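Local coordinates for protein putative polysaccharide binding proteins (DUF1812) (Bacteroides thetaiotaomicron VPI-5482, PDB 3GF8) that is a putative fimbrial assembly lipoprotein of the FimB/Mfa2 family, probably acting at the outer membrane and possibly binding polysaccharide, at residues 40-45 against 89-94; 80-85 against 183-188; 242-247 against 277-282. All coordinates share one frame; numbering follows the deposited sequence.

Contact 1: 40-45 against 89-94; sequences ELYVFD and YDITSL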
ATOM      1  N   GLU A  40      -9.037  11.784   6.447  1.00 20.65           N
ATOM      2  CA  GLU A  40     -10.461  11.931   6.374  1.00 19.68           C
ATOM      3  C   GLU A  40     -11.083  10.921   7.323  1.00 21.92           C
ATOM      4  O   GLU A  40     -10.994   9.698   7.116  1.00 24.40           O
ATOM      5  CB  GLU A  40     -10.937  11.767   4.947  1.00 19.74           C
ATOM      6  CG  GLU A  40     -12.468  11.994   4.737  1.00 27.82           C
ATOM      7  CD  GLU A  40     -12.848  12.075   3.242  1.00 31.16           C
ATOM      8  OE1 GLU A  40     -12.840  11.036   2.517  1.00 30.49           O
ATOM      9  OE2 GLU A  40     -13.120  13.194   2.785  1.00 29.01           O
ATOM     10  N   LEU A  41     -11.673  11.455   8.390  1.00 24.01           N
ATOM     11  CA  LEU A  41     -12.254  10.647   9.473  1.00 26.22           C
ATOM     12  C   LEU A  41     -13.719  10.352   9.138  1.00 25.95           C
ATOM     13  O   LEU A  41     -14.468  11.257   8.798  1.00 24.10           O
ATOM     14  CB  LEU A  41     -12.183  11.401  10.811  1.00 25.58           C
ATOM     15  CG  LEU A  41     -12.534  10.614  12.086  1.00 26.37           C
ATOM     16  CD1 LEU A  41     -11.410   9.703  12.491  1.00 24.23           C
ATOM     17  CD2 LEU A  41     -12.909  11.552  13.238  1.00 23.41           C
ATOM     18  N   TYR A  42     -14.107   9.092   9.252  1.00 23.45           N
ATOM     19  CA  TYR A  42     -15.490   8.680   9.061  1.00 24.46           C
ATOM     20  C   TYR A  42     -16.071   8.350  10.453  1.00 25.29           C
ATOM     21  O   TYR A  42     -15.441   7.615  11.223  1.00 27.53           O
ATOM     22  CB  TYR A  42     -15.515   7.468   8.096  1.00 24.89           C
ATOM     23  CG  TYR A  42     -15.238   7.878   6.664  1.00 28.83           C
ATOM     24  CD1 TYR A  42     -13.958   8.189   6.242  1.00 24.61           C
ATOM     25  CD2 TYR A  42     -16.282   8.025   5.743  1.00 32.61           C
ATOM     26  CE1 TYR A  42     -13.711   8.631   4.928  1.00 29.31           C
ATOM     27  CE2 TYR A  42     -16.040   8.429   4.431  1.00 29.63           C
ATOM     28  CZ  TYR A  42     -14.754   8.740   4.035  1.00 31.95           C
ATOM     29  OH  TYR A  42     -14.522   9.144   2.742  1.00 30.65           O
ATOM     30  N   VAL A  43     -17.252   8.882  10.763  1.00 22.53           N
ATOM     31  CA  VAL A  43     -17.901   8.679  12.062  1.00 21.22           C
ATOM     32  C   VAL A  43     -19.251   7.990  11.901  1.00 23.29           C
ATOM     33  O   VAL A  43     -20.091   8.409  11.117  1.00 24.54           O
ATOM     34  CB  VAL A  43     -18.082   9.990  12.818  1.00 23.39           C
ATOM     35  CG1 VAL A  43     -18.792   9.740  14.182  1.00 27.03           C
ATOM     36  CG2 VAL A  43     -16.740  10.670  13.032  1.00 19.89           C
ATOM     37  N   PHE A  44     -19.427   6.900  12.631  1.00 25.02           N
ATOM     38  CA  PHE A  44     -20.624   6.097  12.596  1.00 26.12           C
ATOM     39  C   PHE A  44     -21.152   6.019  14.036  1.00 29.53           C
ATOM     40  O   PHE A  44     -20.391   6.129  14.987  1.00 31.40           O
ATOM     41  CB  PHE A  44     -20.288   4.695  12.080  1.00 24.99           C
ATOM     42  CG  PHE A  44     -19.791   4.671  10.663  1.00 28.64           C
ATOM     43  CD1 PHE A  44     -18.451   4.850  10.383  1.00 23.95           C
ATOM     44  CD2 PHE A  44     -20.672   4.475   9.604  1.00 31.45           C
ATOM     45  CE1 PHE A  44     -17.995   4.837   9.057  1.00 32.01           C
ATOM     46  CE2 PHE A  44     -20.222   4.456   8.293  1.00 30.07           C
ATOM     47  CZ  PHE A  44     -18.885   4.641   8.021  1.00 27.66           C
ATOM     48  N   ASP A  45     -22.444   5.791  14.188  1.00 32.16           N
ATOM     49  CA  ASP A  45     -23.072   5.799  15.514  1.00 35.57           C
ATOM     50  C   ASP A  45     -23.136   4.432  16.174  1.00 39.04           C
ATOM     51  O   ASP A  45     -22.529   3.477  15.684  1.00 37.51           O
ATOM     52  CB  ASP A  45     -24.471   6.387  15.400  1.00 36.19           C
ATOM     53  CG  ASP A  45     -25.460   5.473  14.658  1.00 34.92           C
ATOM     54  OD1 ASP A  45     -25.253   4.239  14.494  1.00 40.02           O
ATOM     55  OD2 ASP A  45     -26.461   6.042  14.233  1.00 31.56           O
ATOM     56  N   TYR A  89      -8.301   7.755  -6.300  1.00 25.54           N
ATOM     57  CA  TYR A  89      -9.236   6.848  -5.686  1.00 25.54           C
ATOM     58  C   TYR A  89     -10.634   7.428  -5.688  1.00 26.59           C
ATOM     59  O   TYR A  89     -10.790   8.620  -5.490  1.00 22.18           O
ATOM     60  CB  TYR A  89      -8.801   6.602  -4.249  1.00 25.56           C
ATOM     61  CG  TYR A  89      -7.331   6.362  -4.100  1.00 27.54           C
ATOM     62  CD1 TYR A  89      -6.792   5.135  -4.419  1.00 22.26           C
ATOM     63  CD2 TYR A  89      -6.474   7.346  -3.636  1.00 25.55           C
ATOM     64  CE1 TYR A  89      -5.444   4.869  -4.289  1.00 29.81           C
ATOM     65  CE2 TYR A  89      -5.110   7.082  -3.484  1.00 24.87           C
ATOM     66  CZ  TYR A  89      -4.603   5.833  -3.814  1.00 22.50           C
ATOM     67  OH  TYR A  89      -3.240   5.512  -3.713  1.00 21.69           O
ATOM     68  N   ASP A  90     -11.630   6.567  -5.914  1.00 26.81           N
ATOM     69  CA  ASP A  90     -13.028   6.881  -5.586  1.00 28.52           C
ATOM     70  C   ASP A  90     -13.395   6.204  -4.307  1.00 26.37           C
ATOM     71  O   ASP A  90     -13.269   4.978  -4.198  1.00 28.07           O
ATOM     72  CB  ASP A  90     -13.995   6.392  -6.675  1.00 27.68           C
ATOM     73  CG  ASP A  90     -13.818   7.155  -7.987  1.00 38.76           C
ATOM     74  OD1 ASP A  90     -13.794   8.418  -7.977  1.00 47.64           O
ATOM     75  OD2 ASP A  90     -13.670   6.482  -9.020  1.00 36.33           O
ATOM     76  N   ILE A  91     -13.877   6.993  -3.357  1.00 25.72           N
ATOM     77  CA  ILE A  91     -14.404   6.468  -2.109  1.00 28.11           C
ATOM     78  C   ILE A  91     -15.908   6.671  -2.206  1.00 28.15           C
ATOM     79  O   ILE A  91     -16.363   7.760  -2.518  1.00 28.09           O
ATOM     80  CB  ILE A  91     -13.838   7.217  -0.884  1.00 28.71           C
ATOM     81  CG1 ILE A  91     -12.286   7.170  -0.883  1.00 28.07           C
ATOM     82  CG2 ILE A  91     -14.427   6.630   0.413  1.00 24.15           C
ATOM     83  CD1 ILE A  91     -11.573   8.205   0.105  1.00 17.37           C
ATOM     84  N   THR A  92     -16.689   5.629  -1.968  1.00 27.85           N
ATOM     85  CA  THR A  92     -18.149   5.749  -2.040  1.00 28.55           C
ATOM     86  C   THR A  92     -18.652   6.888  -1.134  1.00 26.09           C
ATOM     87  O   THR A  92     -18.078   7.150  -0.057  1.00 25.33           O
ATOM     88  CB  THR A  92     -18.832   4.420  -1.666  1.00 28.63           C
ATOM     89  OG1 THR A  92     -18.293   3.954  -0.455  1.00 31.16           O
ATOM     90  CG2 THR A  92     -18.557   3.313  -2.709  1.00 36.21           C
ATOM     91  N   SER A  93     -19.696   7.577  -1.579  1.00 24.80           N
ATOM     92  CA  SER A  93     -20.367   8.599  -0.752  1.00 25.69           C
ATOM     93  C   SER A  93     -21.549   8.060  -0.040  1.00 24.16           C
ATOM     94  O   SER A  93     -22.473   7.494  -0.652  1.00 25.29           O
ATOM     95  CB  SER A  93     -20.882   9.770  -1.571  1.00 26.57           C
ATOM     96  OG  SER A  93     -19.856  10.213  -2.367  1.00 29.37           O
ATOM     97  N   LEU A  94     -21.547   8.317   1.252  1.00 26.15           N
ATOM     98  CA  LEU A  94     -22.497   7.713   2.171  1.00 26.88           C
ATOM     99  C   LEU A  94     -23.596   8.715   2.505  1.00 23.37           C
ATOM    100  O   LEU A  94     -23.423   9.931   2.403  1.00 21.71           O
ATOM    101  CB  LEU A  94     -21.756   7.261   3.444  1.00 26.90           C
ATOM    102  CG  LEU A  94     -20.725   6.123   3.303  1.00 34.24           C
ATOM    103  CD1 LEU A  94     -20.369   5.587   4.681  1.00 34.91           C
ATOM    104  CD2 LEU A  94     -21.128   4.961   2.390  1.00 29.53           C
TER
HETATM  105  O   HOH W   1     -16.868   9.330   1.280  1.00 21.47           O
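The phenolic oxygen of Y42 is met at this contact by a carboxylate, a water and the methyls of I91. It donates to OE1 of E40, with Y42 OH and E40 OE1 2.5 Å apart, and approaches that oxygen from above the carboxylate plane, 50° out of it. Water 1 lies in the plane of the Y42 ring, at its edge, and donates both to Y42 OH at 2.8 Å and to the backbone O of T92, so a single solvent molecule joins strand 38-44 to segment 89-94. I91 supplies the apolar partner: its CG2 reaches Y42 OH at 3.4 Å, oblique to the ring, while its CD1 lies 3.9 Å from E40 OE1. E40 runs out nearly straight, its CG opposite the backbone N (chi1 -176°), and presents OE1 to the phenol; the other oxygen, OE2, is in a salt bridge with K53. A phenylalanine in place of Y42 would probably leave both E40 OE1 and the bridging water without the hydroxyl that joins them. Further along, L94 CD1 meets the rim of the F44 ring near its plane, 3.8 Å from F44 CZ, the two side chains crossing at about a right angle. Strand 38-44 is thus covered by strand 89-91, an outer strand of a small antiparallel sheet, and the loop after it, consistent with the transthyretin-like beta fold of the fimbrillin superfamily.

Contact 2: 80-85 against 183-188; sequences MAWAGA and HDNSLL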
HETATM    1  N   MSE A  80     -13.190   5.508  11.840  1.00 26.62           N
HETATM    2  CA  MSE A  80     -12.117   4.976  11.026  0.90 25.00           C
HETATM    3  C   MSE A  80     -11.678   6.103  10.109  1.00 24.93           C
HETATM    4  O   MSE A  80     -12.274   7.165  10.137  1.00 28.04           O
HETATM    5  CB  MSE A  80     -12.521   3.667  10.288  0.90 24.01           C
HETATM    6  CG  MSE A  80     -13.718   3.702   9.369  0.90 22.95           C
HETATM    7 SE   MSE A  80     -13.335   4.446   7.658  0.68 23.89          SE
HETATM    8  CE  MSE A  80     -11.961   3.210   6.974  0.90 29.95           C
ATOM      9  N   ALA A  81     -10.611   5.902   9.339  1.00 24.58           N
ATOM     10  CA  ALA A  81     -10.184   6.941   8.430  1.00 23.11           C
ATOM     11  C   ALA A  81      -9.524   6.389   7.171  1.00 23.94           C
ATOM     12  O   ALA A  81      -9.118   5.240   7.137  1.00 21.54           O
ATOM     13  CB  ALA A  81      -9.258   7.910   9.125  1.00 18.60           C
ATOM     14  N   TRP A  82      -9.500   7.223   6.121  1.00 23.36           N
ATOM     15  CA  TRP A  82      -8.606   7.043   4.981  1.00 24.18           C
ATOM     16  C   TRP A  82      -7.761   8.303   4.927  1.00 23.48           C
ATOM     17  O   TRP A  82      -8.261   9.421   5.101  1.00 22.63           O
ATOM     18  CB  TRP A  82      -9.377   6.909   3.676  1.00 25.92           C
ATOM     19  CG  TRP A  82     -10.048   5.608   3.468  1.00 24.88           C
ATOM     20  CD1 TRP A  82     -11.401   5.371   3.471  1.00 25.45           C
ATOM     21  CD2 TRP A  82      -9.417   4.343   3.200  1.00 22.87           C
ATOM     22  NE1 TRP A  82     -11.640   4.035   3.227  1.00 31.62           N
ATOM     23  CE2 TRP A  82     -10.445   3.386   3.054  1.00 18.23           C
ATOM     24  CE3 TRP A  82      -8.081   3.932   3.059  1.00 21.12           C
ATOM     25  CZ2 TRP A  82     -10.183   2.045   2.788  1.00 32.14           C
ATOM     26  CZ3 TRP A  82      -7.818   2.609   2.791  1.00 25.96           C
ATOM     27  CH2 TRP A  82      -8.857   1.677   2.648  1.00 29.63           C
ATOM     28  N   ALA A  83      -6.463   8.114   4.733  1.00 24.84           N
ATOM     29  CA  ALA A  83      -5.526   9.211   4.752  1.00 23.86           C
ATOM     30  C   ALA A  83      -4.758   9.183   3.436  1.00 23.19           C
ATOM     31  O   ALA A  83      -4.456   8.119   2.903  1.00 23.46           O
ATOM     32  CB  ALA A  83      -4.574   9.117   5.973  1.00 20.39           C
ATOM     33  N   GLY A  84      -4.453  10.380   2.931  1.00 24.17           N
ATOM     34  CA  GLY A  84      -3.819  10.531   1.634  1.00 24.94           C
ATOM     35  C   GLY A  84      -4.690  10.401   0.385  1.00 23.83           C
ATOM     36  O   GLY A  84      -4.170  10.615  -0.696  1.00 22.22           O
ATOM     37  N   ALA A  85      -5.992  10.064   0.504  1.00 24.87           N
ATOM     38  CA  ALA A  85      -6.800   9.746  -0.687  1.00 24.67           C
ATOM     39  C   ALA A  85      -7.145  11.028  -1.437  1.00 24.95           C
ATOM     40  O   ALA A  85      -7.769  11.936  -0.885  1.00 28.26           O
ATOM     41  CB  ALA A  85      -8.071   8.931  -0.352  1.00 22.73           C
ATOM     42  N   HIS A 183     -14.183  -1.270   4.116  1.00 27.13           N
ATOM     43  CA  HIS A 183     -14.041  -0.439   5.337  1.00 27.66           C
ATOM     44  C   HIS A 183     -13.110  -1.053   6.387  1.00 25.25           C
ATOM     45  O   HIS A 183     -12.634  -0.348   7.299  1.00 25.91           O
ATOM     46  CB  HIS A 183     -15.413  -0.267   6.000  1.00 28.30           C
ATOM     47  CG  HIS A 183     -15.903  -1.523   6.630  1.00 29.41           C
ATOM     48  ND1 HIS A 183     -16.548  -2.512   5.911  1.00 31.72           N
ATOM     49  CD2 HIS A 183     -15.779  -1.984   7.892  1.00 27.92           C
ATOM     50  CE1 HIS A 183     -16.837  -3.512   6.723  1.00 38.68           C
ATOM     51  NE2 HIS A 183     -16.374  -3.219   7.929  1.00 27.64           N
ATOM     52  N   ASP A 184     -12.896  -2.363   6.281  1.00 21.86           N
ATOM     53  CA  ASP A 184     -11.961  -3.095   7.142  1.00 22.84           C
ATOM     54  C   ASP A 184     -10.560  -3.287   6.513  1.00 26.51           C
ATOM     55  O   ASP A 184      -9.729  -4.022   7.053  1.00 26.00           O
ATOM     56  CB  ASP A 184     -12.560  -4.476   7.525  1.00 24.07           C
ATOM     57  CG  ASP A 184     -12.768  -5.415   6.318  1.00 19.91           C
ATOM     58  OD1 ASP A 184     -12.538  -5.042   5.138  1.00 35.47           O
ATOM     59  OD2 ASP A 184     -13.148  -6.560   6.551  1.00 30.47           O
ATOM     60  N   ASN A 185     -10.309  -2.622   5.386  1.00 26.74           N
ATOM     61  CA  ASN A 185      -9.039  -2.693   4.633  1.00 24.57           C
ATOM     62  C   ASN A 185      -8.869  -4.017   3.860  1.00 27.17           C
ATOM     63  O   ASN A 185      -7.797  -4.298   3.353  1.00 25.31           O
ATOM     64  CB  ASN A 185      -7.816  -2.412   5.543  1.00 24.13           C
ATOM     65  CG  ASN A 185      -6.631  -1.772   4.789  1.00 25.32           C
ATOM     66  OD1 ASN A 185      -6.811  -1.030   3.821  1.00 24.15           O
ATOM     67  ND2 ASN A 185      -5.422  -2.060   5.238  1.00 28.95           N
ATOM     68  N   SER A 186      -9.922  -4.824   3.747  1.00 27.04           N
ATOM     69  CA  SER A 186      -9.788  -6.082   3.028  1.00 27.11           C
ATOM     70  C   SER A 186     -10.021  -5.886   1.542  1.00 26.31           C
ATOM     71  O   SER A 186     -10.721  -4.962   1.099  1.00 25.81           O
ATOM     72  CB  SER A 186     -10.750  -7.139   3.584  1.00 27.54           C
ATOM     73  OG  SER A 186     -12.110  -6.773   3.332  1.00 30.31           O
ATOM     74  N   LEU A 187      -9.422  -6.767   0.764  1.00 27.49           N
ATOM     75  CA  LEU A 187      -9.576  -6.723  -0.682  1.00 29.31           C
ATOM     76  C   LEU A 187     -10.959  -7.240  -1.077  1.00 29.68           C
ATOM     77  O   LEU A 187     -11.298  -8.390  -0.849  1.00 30.68           O
ATOM     78  CB  LEU A 187      -8.484  -7.522  -1.376  1.00 29.03           C
ATOM     79  CG  LEU A 187      -7.089  -6.892  -1.552  1.00 26.80           C
ATOM     80  CD1 LEU A 187      -6.540  -6.434  -0.270  1.00 20.28           C
ATOM     81  CD2 LEU A 187      -6.182  -7.952  -2.164  1.00 20.05           C
ATOM     82  N   LEU A 188     -11.766  -6.355  -1.645  1.00 30.52           N
ATOM     83  CA  LEU A 188     -13.052  -6.714  -2.232  1.00 28.99           C
ATOM     84  C   LEU A 188     -12.828  -7.334  -3.603  1.00 28.44           C
ATOM     85  O   LEU A 188     -11.742  -7.227  -4.181  1.00 27.83           O
ATOM     86  CB  LEU A 188     -13.936  -5.459  -2.356  1.00 26.87           C
ATOM     87  CG  LEU A 188     -14.146  -4.689  -1.052  1.00 25.62           C
ATOM     88  CD1 LEU A 188     -15.080  -3.463  -1.216  1.00 27.29           C
ATOM     89  CD2 LEU A 188     -14.686  -5.632   0.044  1.00 23.33           C
TER
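One face of strand 75-83 is met here by the loop that follows strand 180-182, and the alternate residues M80 and W82 make the touch. In the conformer given, one of two, the selenomethionine M80 sends its methyl to the loop backbone, with M80 CE 3.6 Å from H183 O; that carbonyl also accepts a hydrogen bond from the hydroxyl of Y125. The CG of M80 sits between the backbone N and the carbonyl carbon (chi1 58°), and further bends at chi2 and chi3 fold the chain back, bringing CE over one face of the W82 indole, 3.8 Å above the plane and offset toward the rim. The methyl in this conformer lies near both the ring and the loop. The six-membered end of W82 reaches N185, whose OD1 lies 3.6 Å from W82 CH2 and 3.9 Å from W82 CZ3. This approach is oblique, the ring and amide planes being 63° apart, and no hydrogen bond crosses the contact. The amide's ND2 instead bonds to OD1 of D148, while W82 packs edge-to-face against Y125. Within the loop, D184 OD1 accepts from S186 OG on the syn side at 2.5 Å and from S186 N at 3.0 Å. The latter bond defines an Asx turn. The loop between strands 180-182 and 193-195, containing this turn, thus packs against W82 and selenomethionine M80 of strand 75-83.

Contact 3: 242-247 against 277-282; sequences IDYLAM and WLAVQI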
ATOM      1  N   ILE A 242       4.670 -12.318  -3.902  1.00 27.98           N
ATOM      2  CA  ILE A 242       4.373 -12.482  -2.482  1.00 27.83           C
ATOM      3  C   ILE A 242       5.239 -13.609  -1.922  1.00 30.03           C
ATOM      4  O   ILE A 242       5.783 -13.523  -0.823  1.00 26.98           O
ATOM      5  CB  ILE A 242       2.922 -12.854  -2.209  1.00 26.37           C
ATOM      6  CG1 ILE A 242       1.960 -11.771  -2.738  1.00 28.45           C
ATOM      7  CG2 ILE A 242       2.752 -13.128  -0.679  1.00 20.70           C
ATOM      8  CD1 ILE A 242       2.209 -10.319  -2.211  1.00 20.11           C
ATOM      9  N   ASP A 243       5.342 -14.684  -2.693  1.00 31.09           N
ATOM     10  CA  ASP A 243       6.136 -15.826  -2.284  1.00 32.24           C
ATOM     11  C   ASP A 243       7.632 -15.533  -2.173  1.00 30.11           C
ATOM     12  O   ASP A 243       8.306 -15.997  -1.259  1.00 29.85           O
ATOM     13  CB  ASP A 243       5.936 -16.958  -3.257  1.00 32.69           C
ATOM     14  CG  ASP A 243       5.929 -18.228  -2.582  1.00 39.80           C
ATOM     15  OD1 ASP A 243       4.931 -18.461  -1.880  1.00 49.74           O
ATOM     16  OD2 ASP A 243       6.931 -18.964  -2.704  1.00 61.17           O
ATOM     17  N   TYR A 244       8.147 -14.770  -3.120  1.00 28.93           N
ATOM     18  CA  TYR A 244       9.538 -14.331  -3.050  1.00 30.16           C
ATOM     19  C   TYR A 244       9.771 -13.461  -1.825  1.00 31.15           C
ATOM     20  O   TYR A 244      10.810 -13.563  -1.191  1.00 31.84           O
ATOM     21  CB  TYR A 244       9.943 -13.605  -4.340  1.00 30.28           C
ATOM     22  CG  TYR A 244      10.382 -14.544  -5.464  1.00 28.72           C
ATOM     23  CD1 TYR A 244       9.647 -15.670  -5.784  1.00 29.08           C
ATOM     24  CD2 TYR A 244      11.525 -14.287  -6.194  1.00 33.34           C
ATOM     25  CE1 TYR A 244      10.028 -16.487  -6.782  1.00 33.15           C
ATOM     26  CE2 TYR A 244      11.932 -15.127  -7.200  1.00 28.07           C
ATOM     27  CZ  TYR A 244      11.189 -16.213  -7.486  1.00 29.11           C
ATOM     28  OH  TYR A 244      11.583 -17.038  -8.491  1.00 25.56           O
ATOM     29  N   LEU A 245       8.808 -12.604  -1.480  1.00 30.72           N
ATOM     30  CA  LEU A 245       8.971 -11.779  -0.291  1.00 30.12           C
ATOM     31  C   LEU A 245       8.783 -12.623   0.980  1.00 29.88           C
ATOM     32  O   LEU A 245       9.478 -12.407   1.960  1.00 25.62           O
ATOM     33  CB  LEU A 245       8.029 -10.567  -0.317  1.00 30.53           C
ATOM     34  CG  LEU A 245       8.394  -9.497  -1.360  1.00 33.50           C
ATOM     35  CD1 LEU A 245       7.295  -8.510  -1.467  1.00 22.34           C
ATOM     36  CD2 LEU A 245       9.673  -8.801  -1.033  1.00 25.16           C
ATOM     37  N   ALA A 246       7.867 -13.596   0.949  1.00 29.53           N
ATOM     38  CA  ALA A 246       7.643 -14.463   2.112  1.00 31.79           C
ATOM     39  C   ALA A 246       8.887 -15.294   2.431  1.00 34.57           C
ATOM     40  O   ALA A 246       9.190 -15.472   3.597  1.00 38.48           O
ATOM     41  CB  ALA A 246       6.371 -15.382   1.922  1.00 29.70           C
HETATM   42  N   MSE A 247       9.611 -15.779   1.415  1.00 35.86           N
HETATM   43  CA  MSE A 247      10.853 -16.554   1.564  0.50 36.35           C
HETATM   44  C   MSE A 247      11.921 -15.703   2.295  1.00 35.56           C
HETATM   45  O   MSE A 247      12.907 -16.213   2.769  1.00 32.85           O
HETATM   46  CB  MSE A 247      11.433 -17.007   0.172  0.50 36.85           C
HETATM   47  CG  MSE A 247      10.622 -18.076  -0.729  0.50 42.02           C
HETATM   48 SE   MSE A 247      11.252 -18.306  -2.682  0.38 47.58          SE
HETATM   49  CE  MSE A 247       9.555 -18.454  -3.636  0.50 20.33           C
ATOM     50  N   TRP A 277      16.525 -17.077 -17.797  1.00 29.21           N
ATOM     51  CA  TRP A 277      15.515 -16.345 -17.012  1.00 29.24           C
ATOM     52  C   TRP A 277      15.070 -16.999 -15.712  1.00 28.70           C
ATOM     53  O   TRP A 277      13.929 -16.852 -15.315  1.00 32.29           O
ATOM     54  CB  TRP A 277      14.295 -16.023 -17.873  1.00 30.87           C
ATOM     55  CG  TRP A 277      14.618 -14.951 -18.815  1.00 35.80           C
ATOM     56  CD1 TRP A 277      15.138 -15.089 -20.047  1.00 34.14           C
ATOM     57  CD2 TRP A 277      14.529 -13.552 -18.564  1.00 35.72           C
ATOM     58  NE1 TRP A 277      15.382 -13.858 -20.596  1.00 36.37           N
ATOM     59  CE2 TRP A 277      14.998 -12.894 -19.710  1.00 41.02           C
ATOM     60  CE3 TRP A 277      14.083 -12.792 -17.485  1.00 38.08           C
ATOM     61  CZ2 TRP A 277      15.019 -11.508 -19.827  1.00 39.81           C
ATOM     62  CZ3 TRP A 277      14.112 -11.408 -17.597  1.00 43.16           C
ATOM     63  CH2 TRP A 277      14.572 -10.789 -18.758  1.00 42.72           C
ATOM     64  N   LEU A 278      15.976 -17.720 -15.062  1.00 28.04           N
ATOM     65  CA  LEU A 278      15.742 -18.273 -13.728  0.50 27.35           C
ATOM     66  C   LEU A 278      16.439 -17.335 -12.744  1.00 26.45           C
ATOM     67  O   LEU A 278      17.609 -16.999 -12.945  1.00 28.19           O
ATOM     68  CB  LEU A 278      16.331 -19.690 -13.662  0.50 27.01           C
ATOM     69  CG  LEU A 278      16.425 -20.537 -12.390  0.50 29.37           C
ATOM     70  CD1 LEU A 278      15.031 -20.989 -11.919  0.50 36.02           C
ATOM     71  CD2 LEU A 278      17.373 -21.770 -12.622  0.50 19.91           C
ATOM     72  N   ALA A 279      15.725 -16.914 -11.703  1.00 24.17           N
ATOM     73  CA  ALA A 279      16.333 -16.128 -10.614  1.00 24.89           C
ATOM     74  C   ALA A 279      17.262 -17.004  -9.759  1.00 24.86           C
ATOM     75  O   ALA A 279      16.847 -18.007  -9.151  1.00 26.56           O
ATOM     76  CB  ALA A 279      15.260 -15.458  -9.746  1.00 24.16           C
ATOM     77  N   VAL A 280      18.550 -16.664  -9.777  1.00 23.95           N
ATOM     78  CA  VAL A 280      19.517 -17.381  -8.980  1.00 24.24           C
ATOM     79  C   VAL A 280      19.482 -16.851  -7.559  1.00 26.69           C
ATOM     80  O   VAL A 280      19.450 -17.626  -6.573  1.00 26.90           O
ATOM     81  CB  VAL A 280      20.905 -17.303  -9.576  1.00 22.83           C
ATOM     82  CG1 VAL A 280      21.895 -18.024  -8.661  1.00 24.22           C
ATOM     83  CG2 VAL A 280      20.865 -17.915 -10.978  1.00 22.35           C
ATOM     84  N   GLN A 281      19.449 -15.531  -7.452  1.00 25.80           N
ATOM     85  CA  GLN A 281      19.318 -14.887  -6.170  1.00 27.06           C
ATOM     86  C   GLN A 281      18.686 -13.538  -6.351  1.00 26.15           C
ATOM     87  O   GLN A 281      18.739 -12.982  -7.448  1.00 26.50           O
ATOM     88  CB  GLN A 281      20.689 -14.735  -5.503  1.00 29.84           C
ATOM     89  CG  GLN A 281      21.715 -14.036  -6.361  1.00 36.48           C
ATOM     90  CD  GLN A 281      22.887 -13.475  -5.556  1.00 41.60           C
ATOM     91  OE1 GLN A 281      23.524 -14.186  -4.763  1.00 34.47           O
ATOM     92  NE2 GLN A 281      23.193 -12.191  -5.785  1.00 40.62           N
ATOM     93  N   ILE A 282      18.073 -13.046  -5.277  1.00 22.77           N
ATOM     94  CA  ILE A 282      17.562 -11.698  -5.222  1.00 23.90           C
ATOM     95  C   ILE A 282      18.199 -10.912  -4.080  1.00 20.98           C
ATOM     96  O   ILE A 282      18.695 -11.466  -3.096  1.00 21.89           O
ATOM     97  CB  ILE A 282      16.007 -11.667  -5.090  1.00 23.60           C
ATOM     98  CG1 ILE A 282      15.558 -12.152  -3.711  1.00 26.51           C
ATOM     99  CG2 ILE A 282      15.403 -12.508  -6.185  1.00 22.63           C
ATOM    100  CD1 ILE A 282      14.095 -12.453  -3.614  1.00 26.86           C
TER
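Y244 reaches from helix 241-246 to strand 279-284 and touches two residues there, A279 and I282. Its CG stands anti to the carbonyl carbon and beside the backbone N (chi1 -84°), a torsion that carries the ring away from the helix. The two partners meet different parts of it. A279 CB lies at the ring edge, near its plane, 4.2 Å from Y244 OH and also 4.2 Å from Y244 CE2. I282 comes obliquely nearer the base of the ring, its CD1 4.1 Å from Y244 CD2. In I282 the branch CG1 occupies the position between backbone N and carbonyl carbon (chi1 70°), and chi2 of -167° extends CD1 onward to the tyrosine; CG2 is anti to the carbonyl carbon. The ring carbons make apolar contacts, and no hydrogen bond joins the segments. The hydroxyl is paired with the backbone O of Q296, at the end of the modelled chain. Between the two contacting residues, V280 and Q281 both face F272, forming a classic beta bulge, while A279 and I282 both point their CB toward the helix. The tyrosine also touches I239 of strand 235-240 and I291 of the loop after strand 287-290, placing it where the helix meets strands of two sheets.

In the fold
Contacts 1 and 2 are neighbours, their centres 9 Å apart. Strands 38-44 and 75-83 pair antiparallel, and probable backbone hydrogen bonds join the two contacts directly: Y42 N to M80 O and E40 N to W82 O, each 2.8 Å. Their segments alternate along the chain, so the two connections cross. Strand 89-91 lies within segment 89-94 and strand 180-182 runs into segment 183-188; they are the outer strands of one small antiparallel sheet. Contact 3 follows both in sequence. Its centre is 38 Å from that of contact 1, on the opposite side of the chain's centre, and 29 Å from that of contact 2. Contacts 1 and 2 therefore share one region, and contact 3 lies in another, of an elongated, beta-rich fimbrillin-superfamily protein.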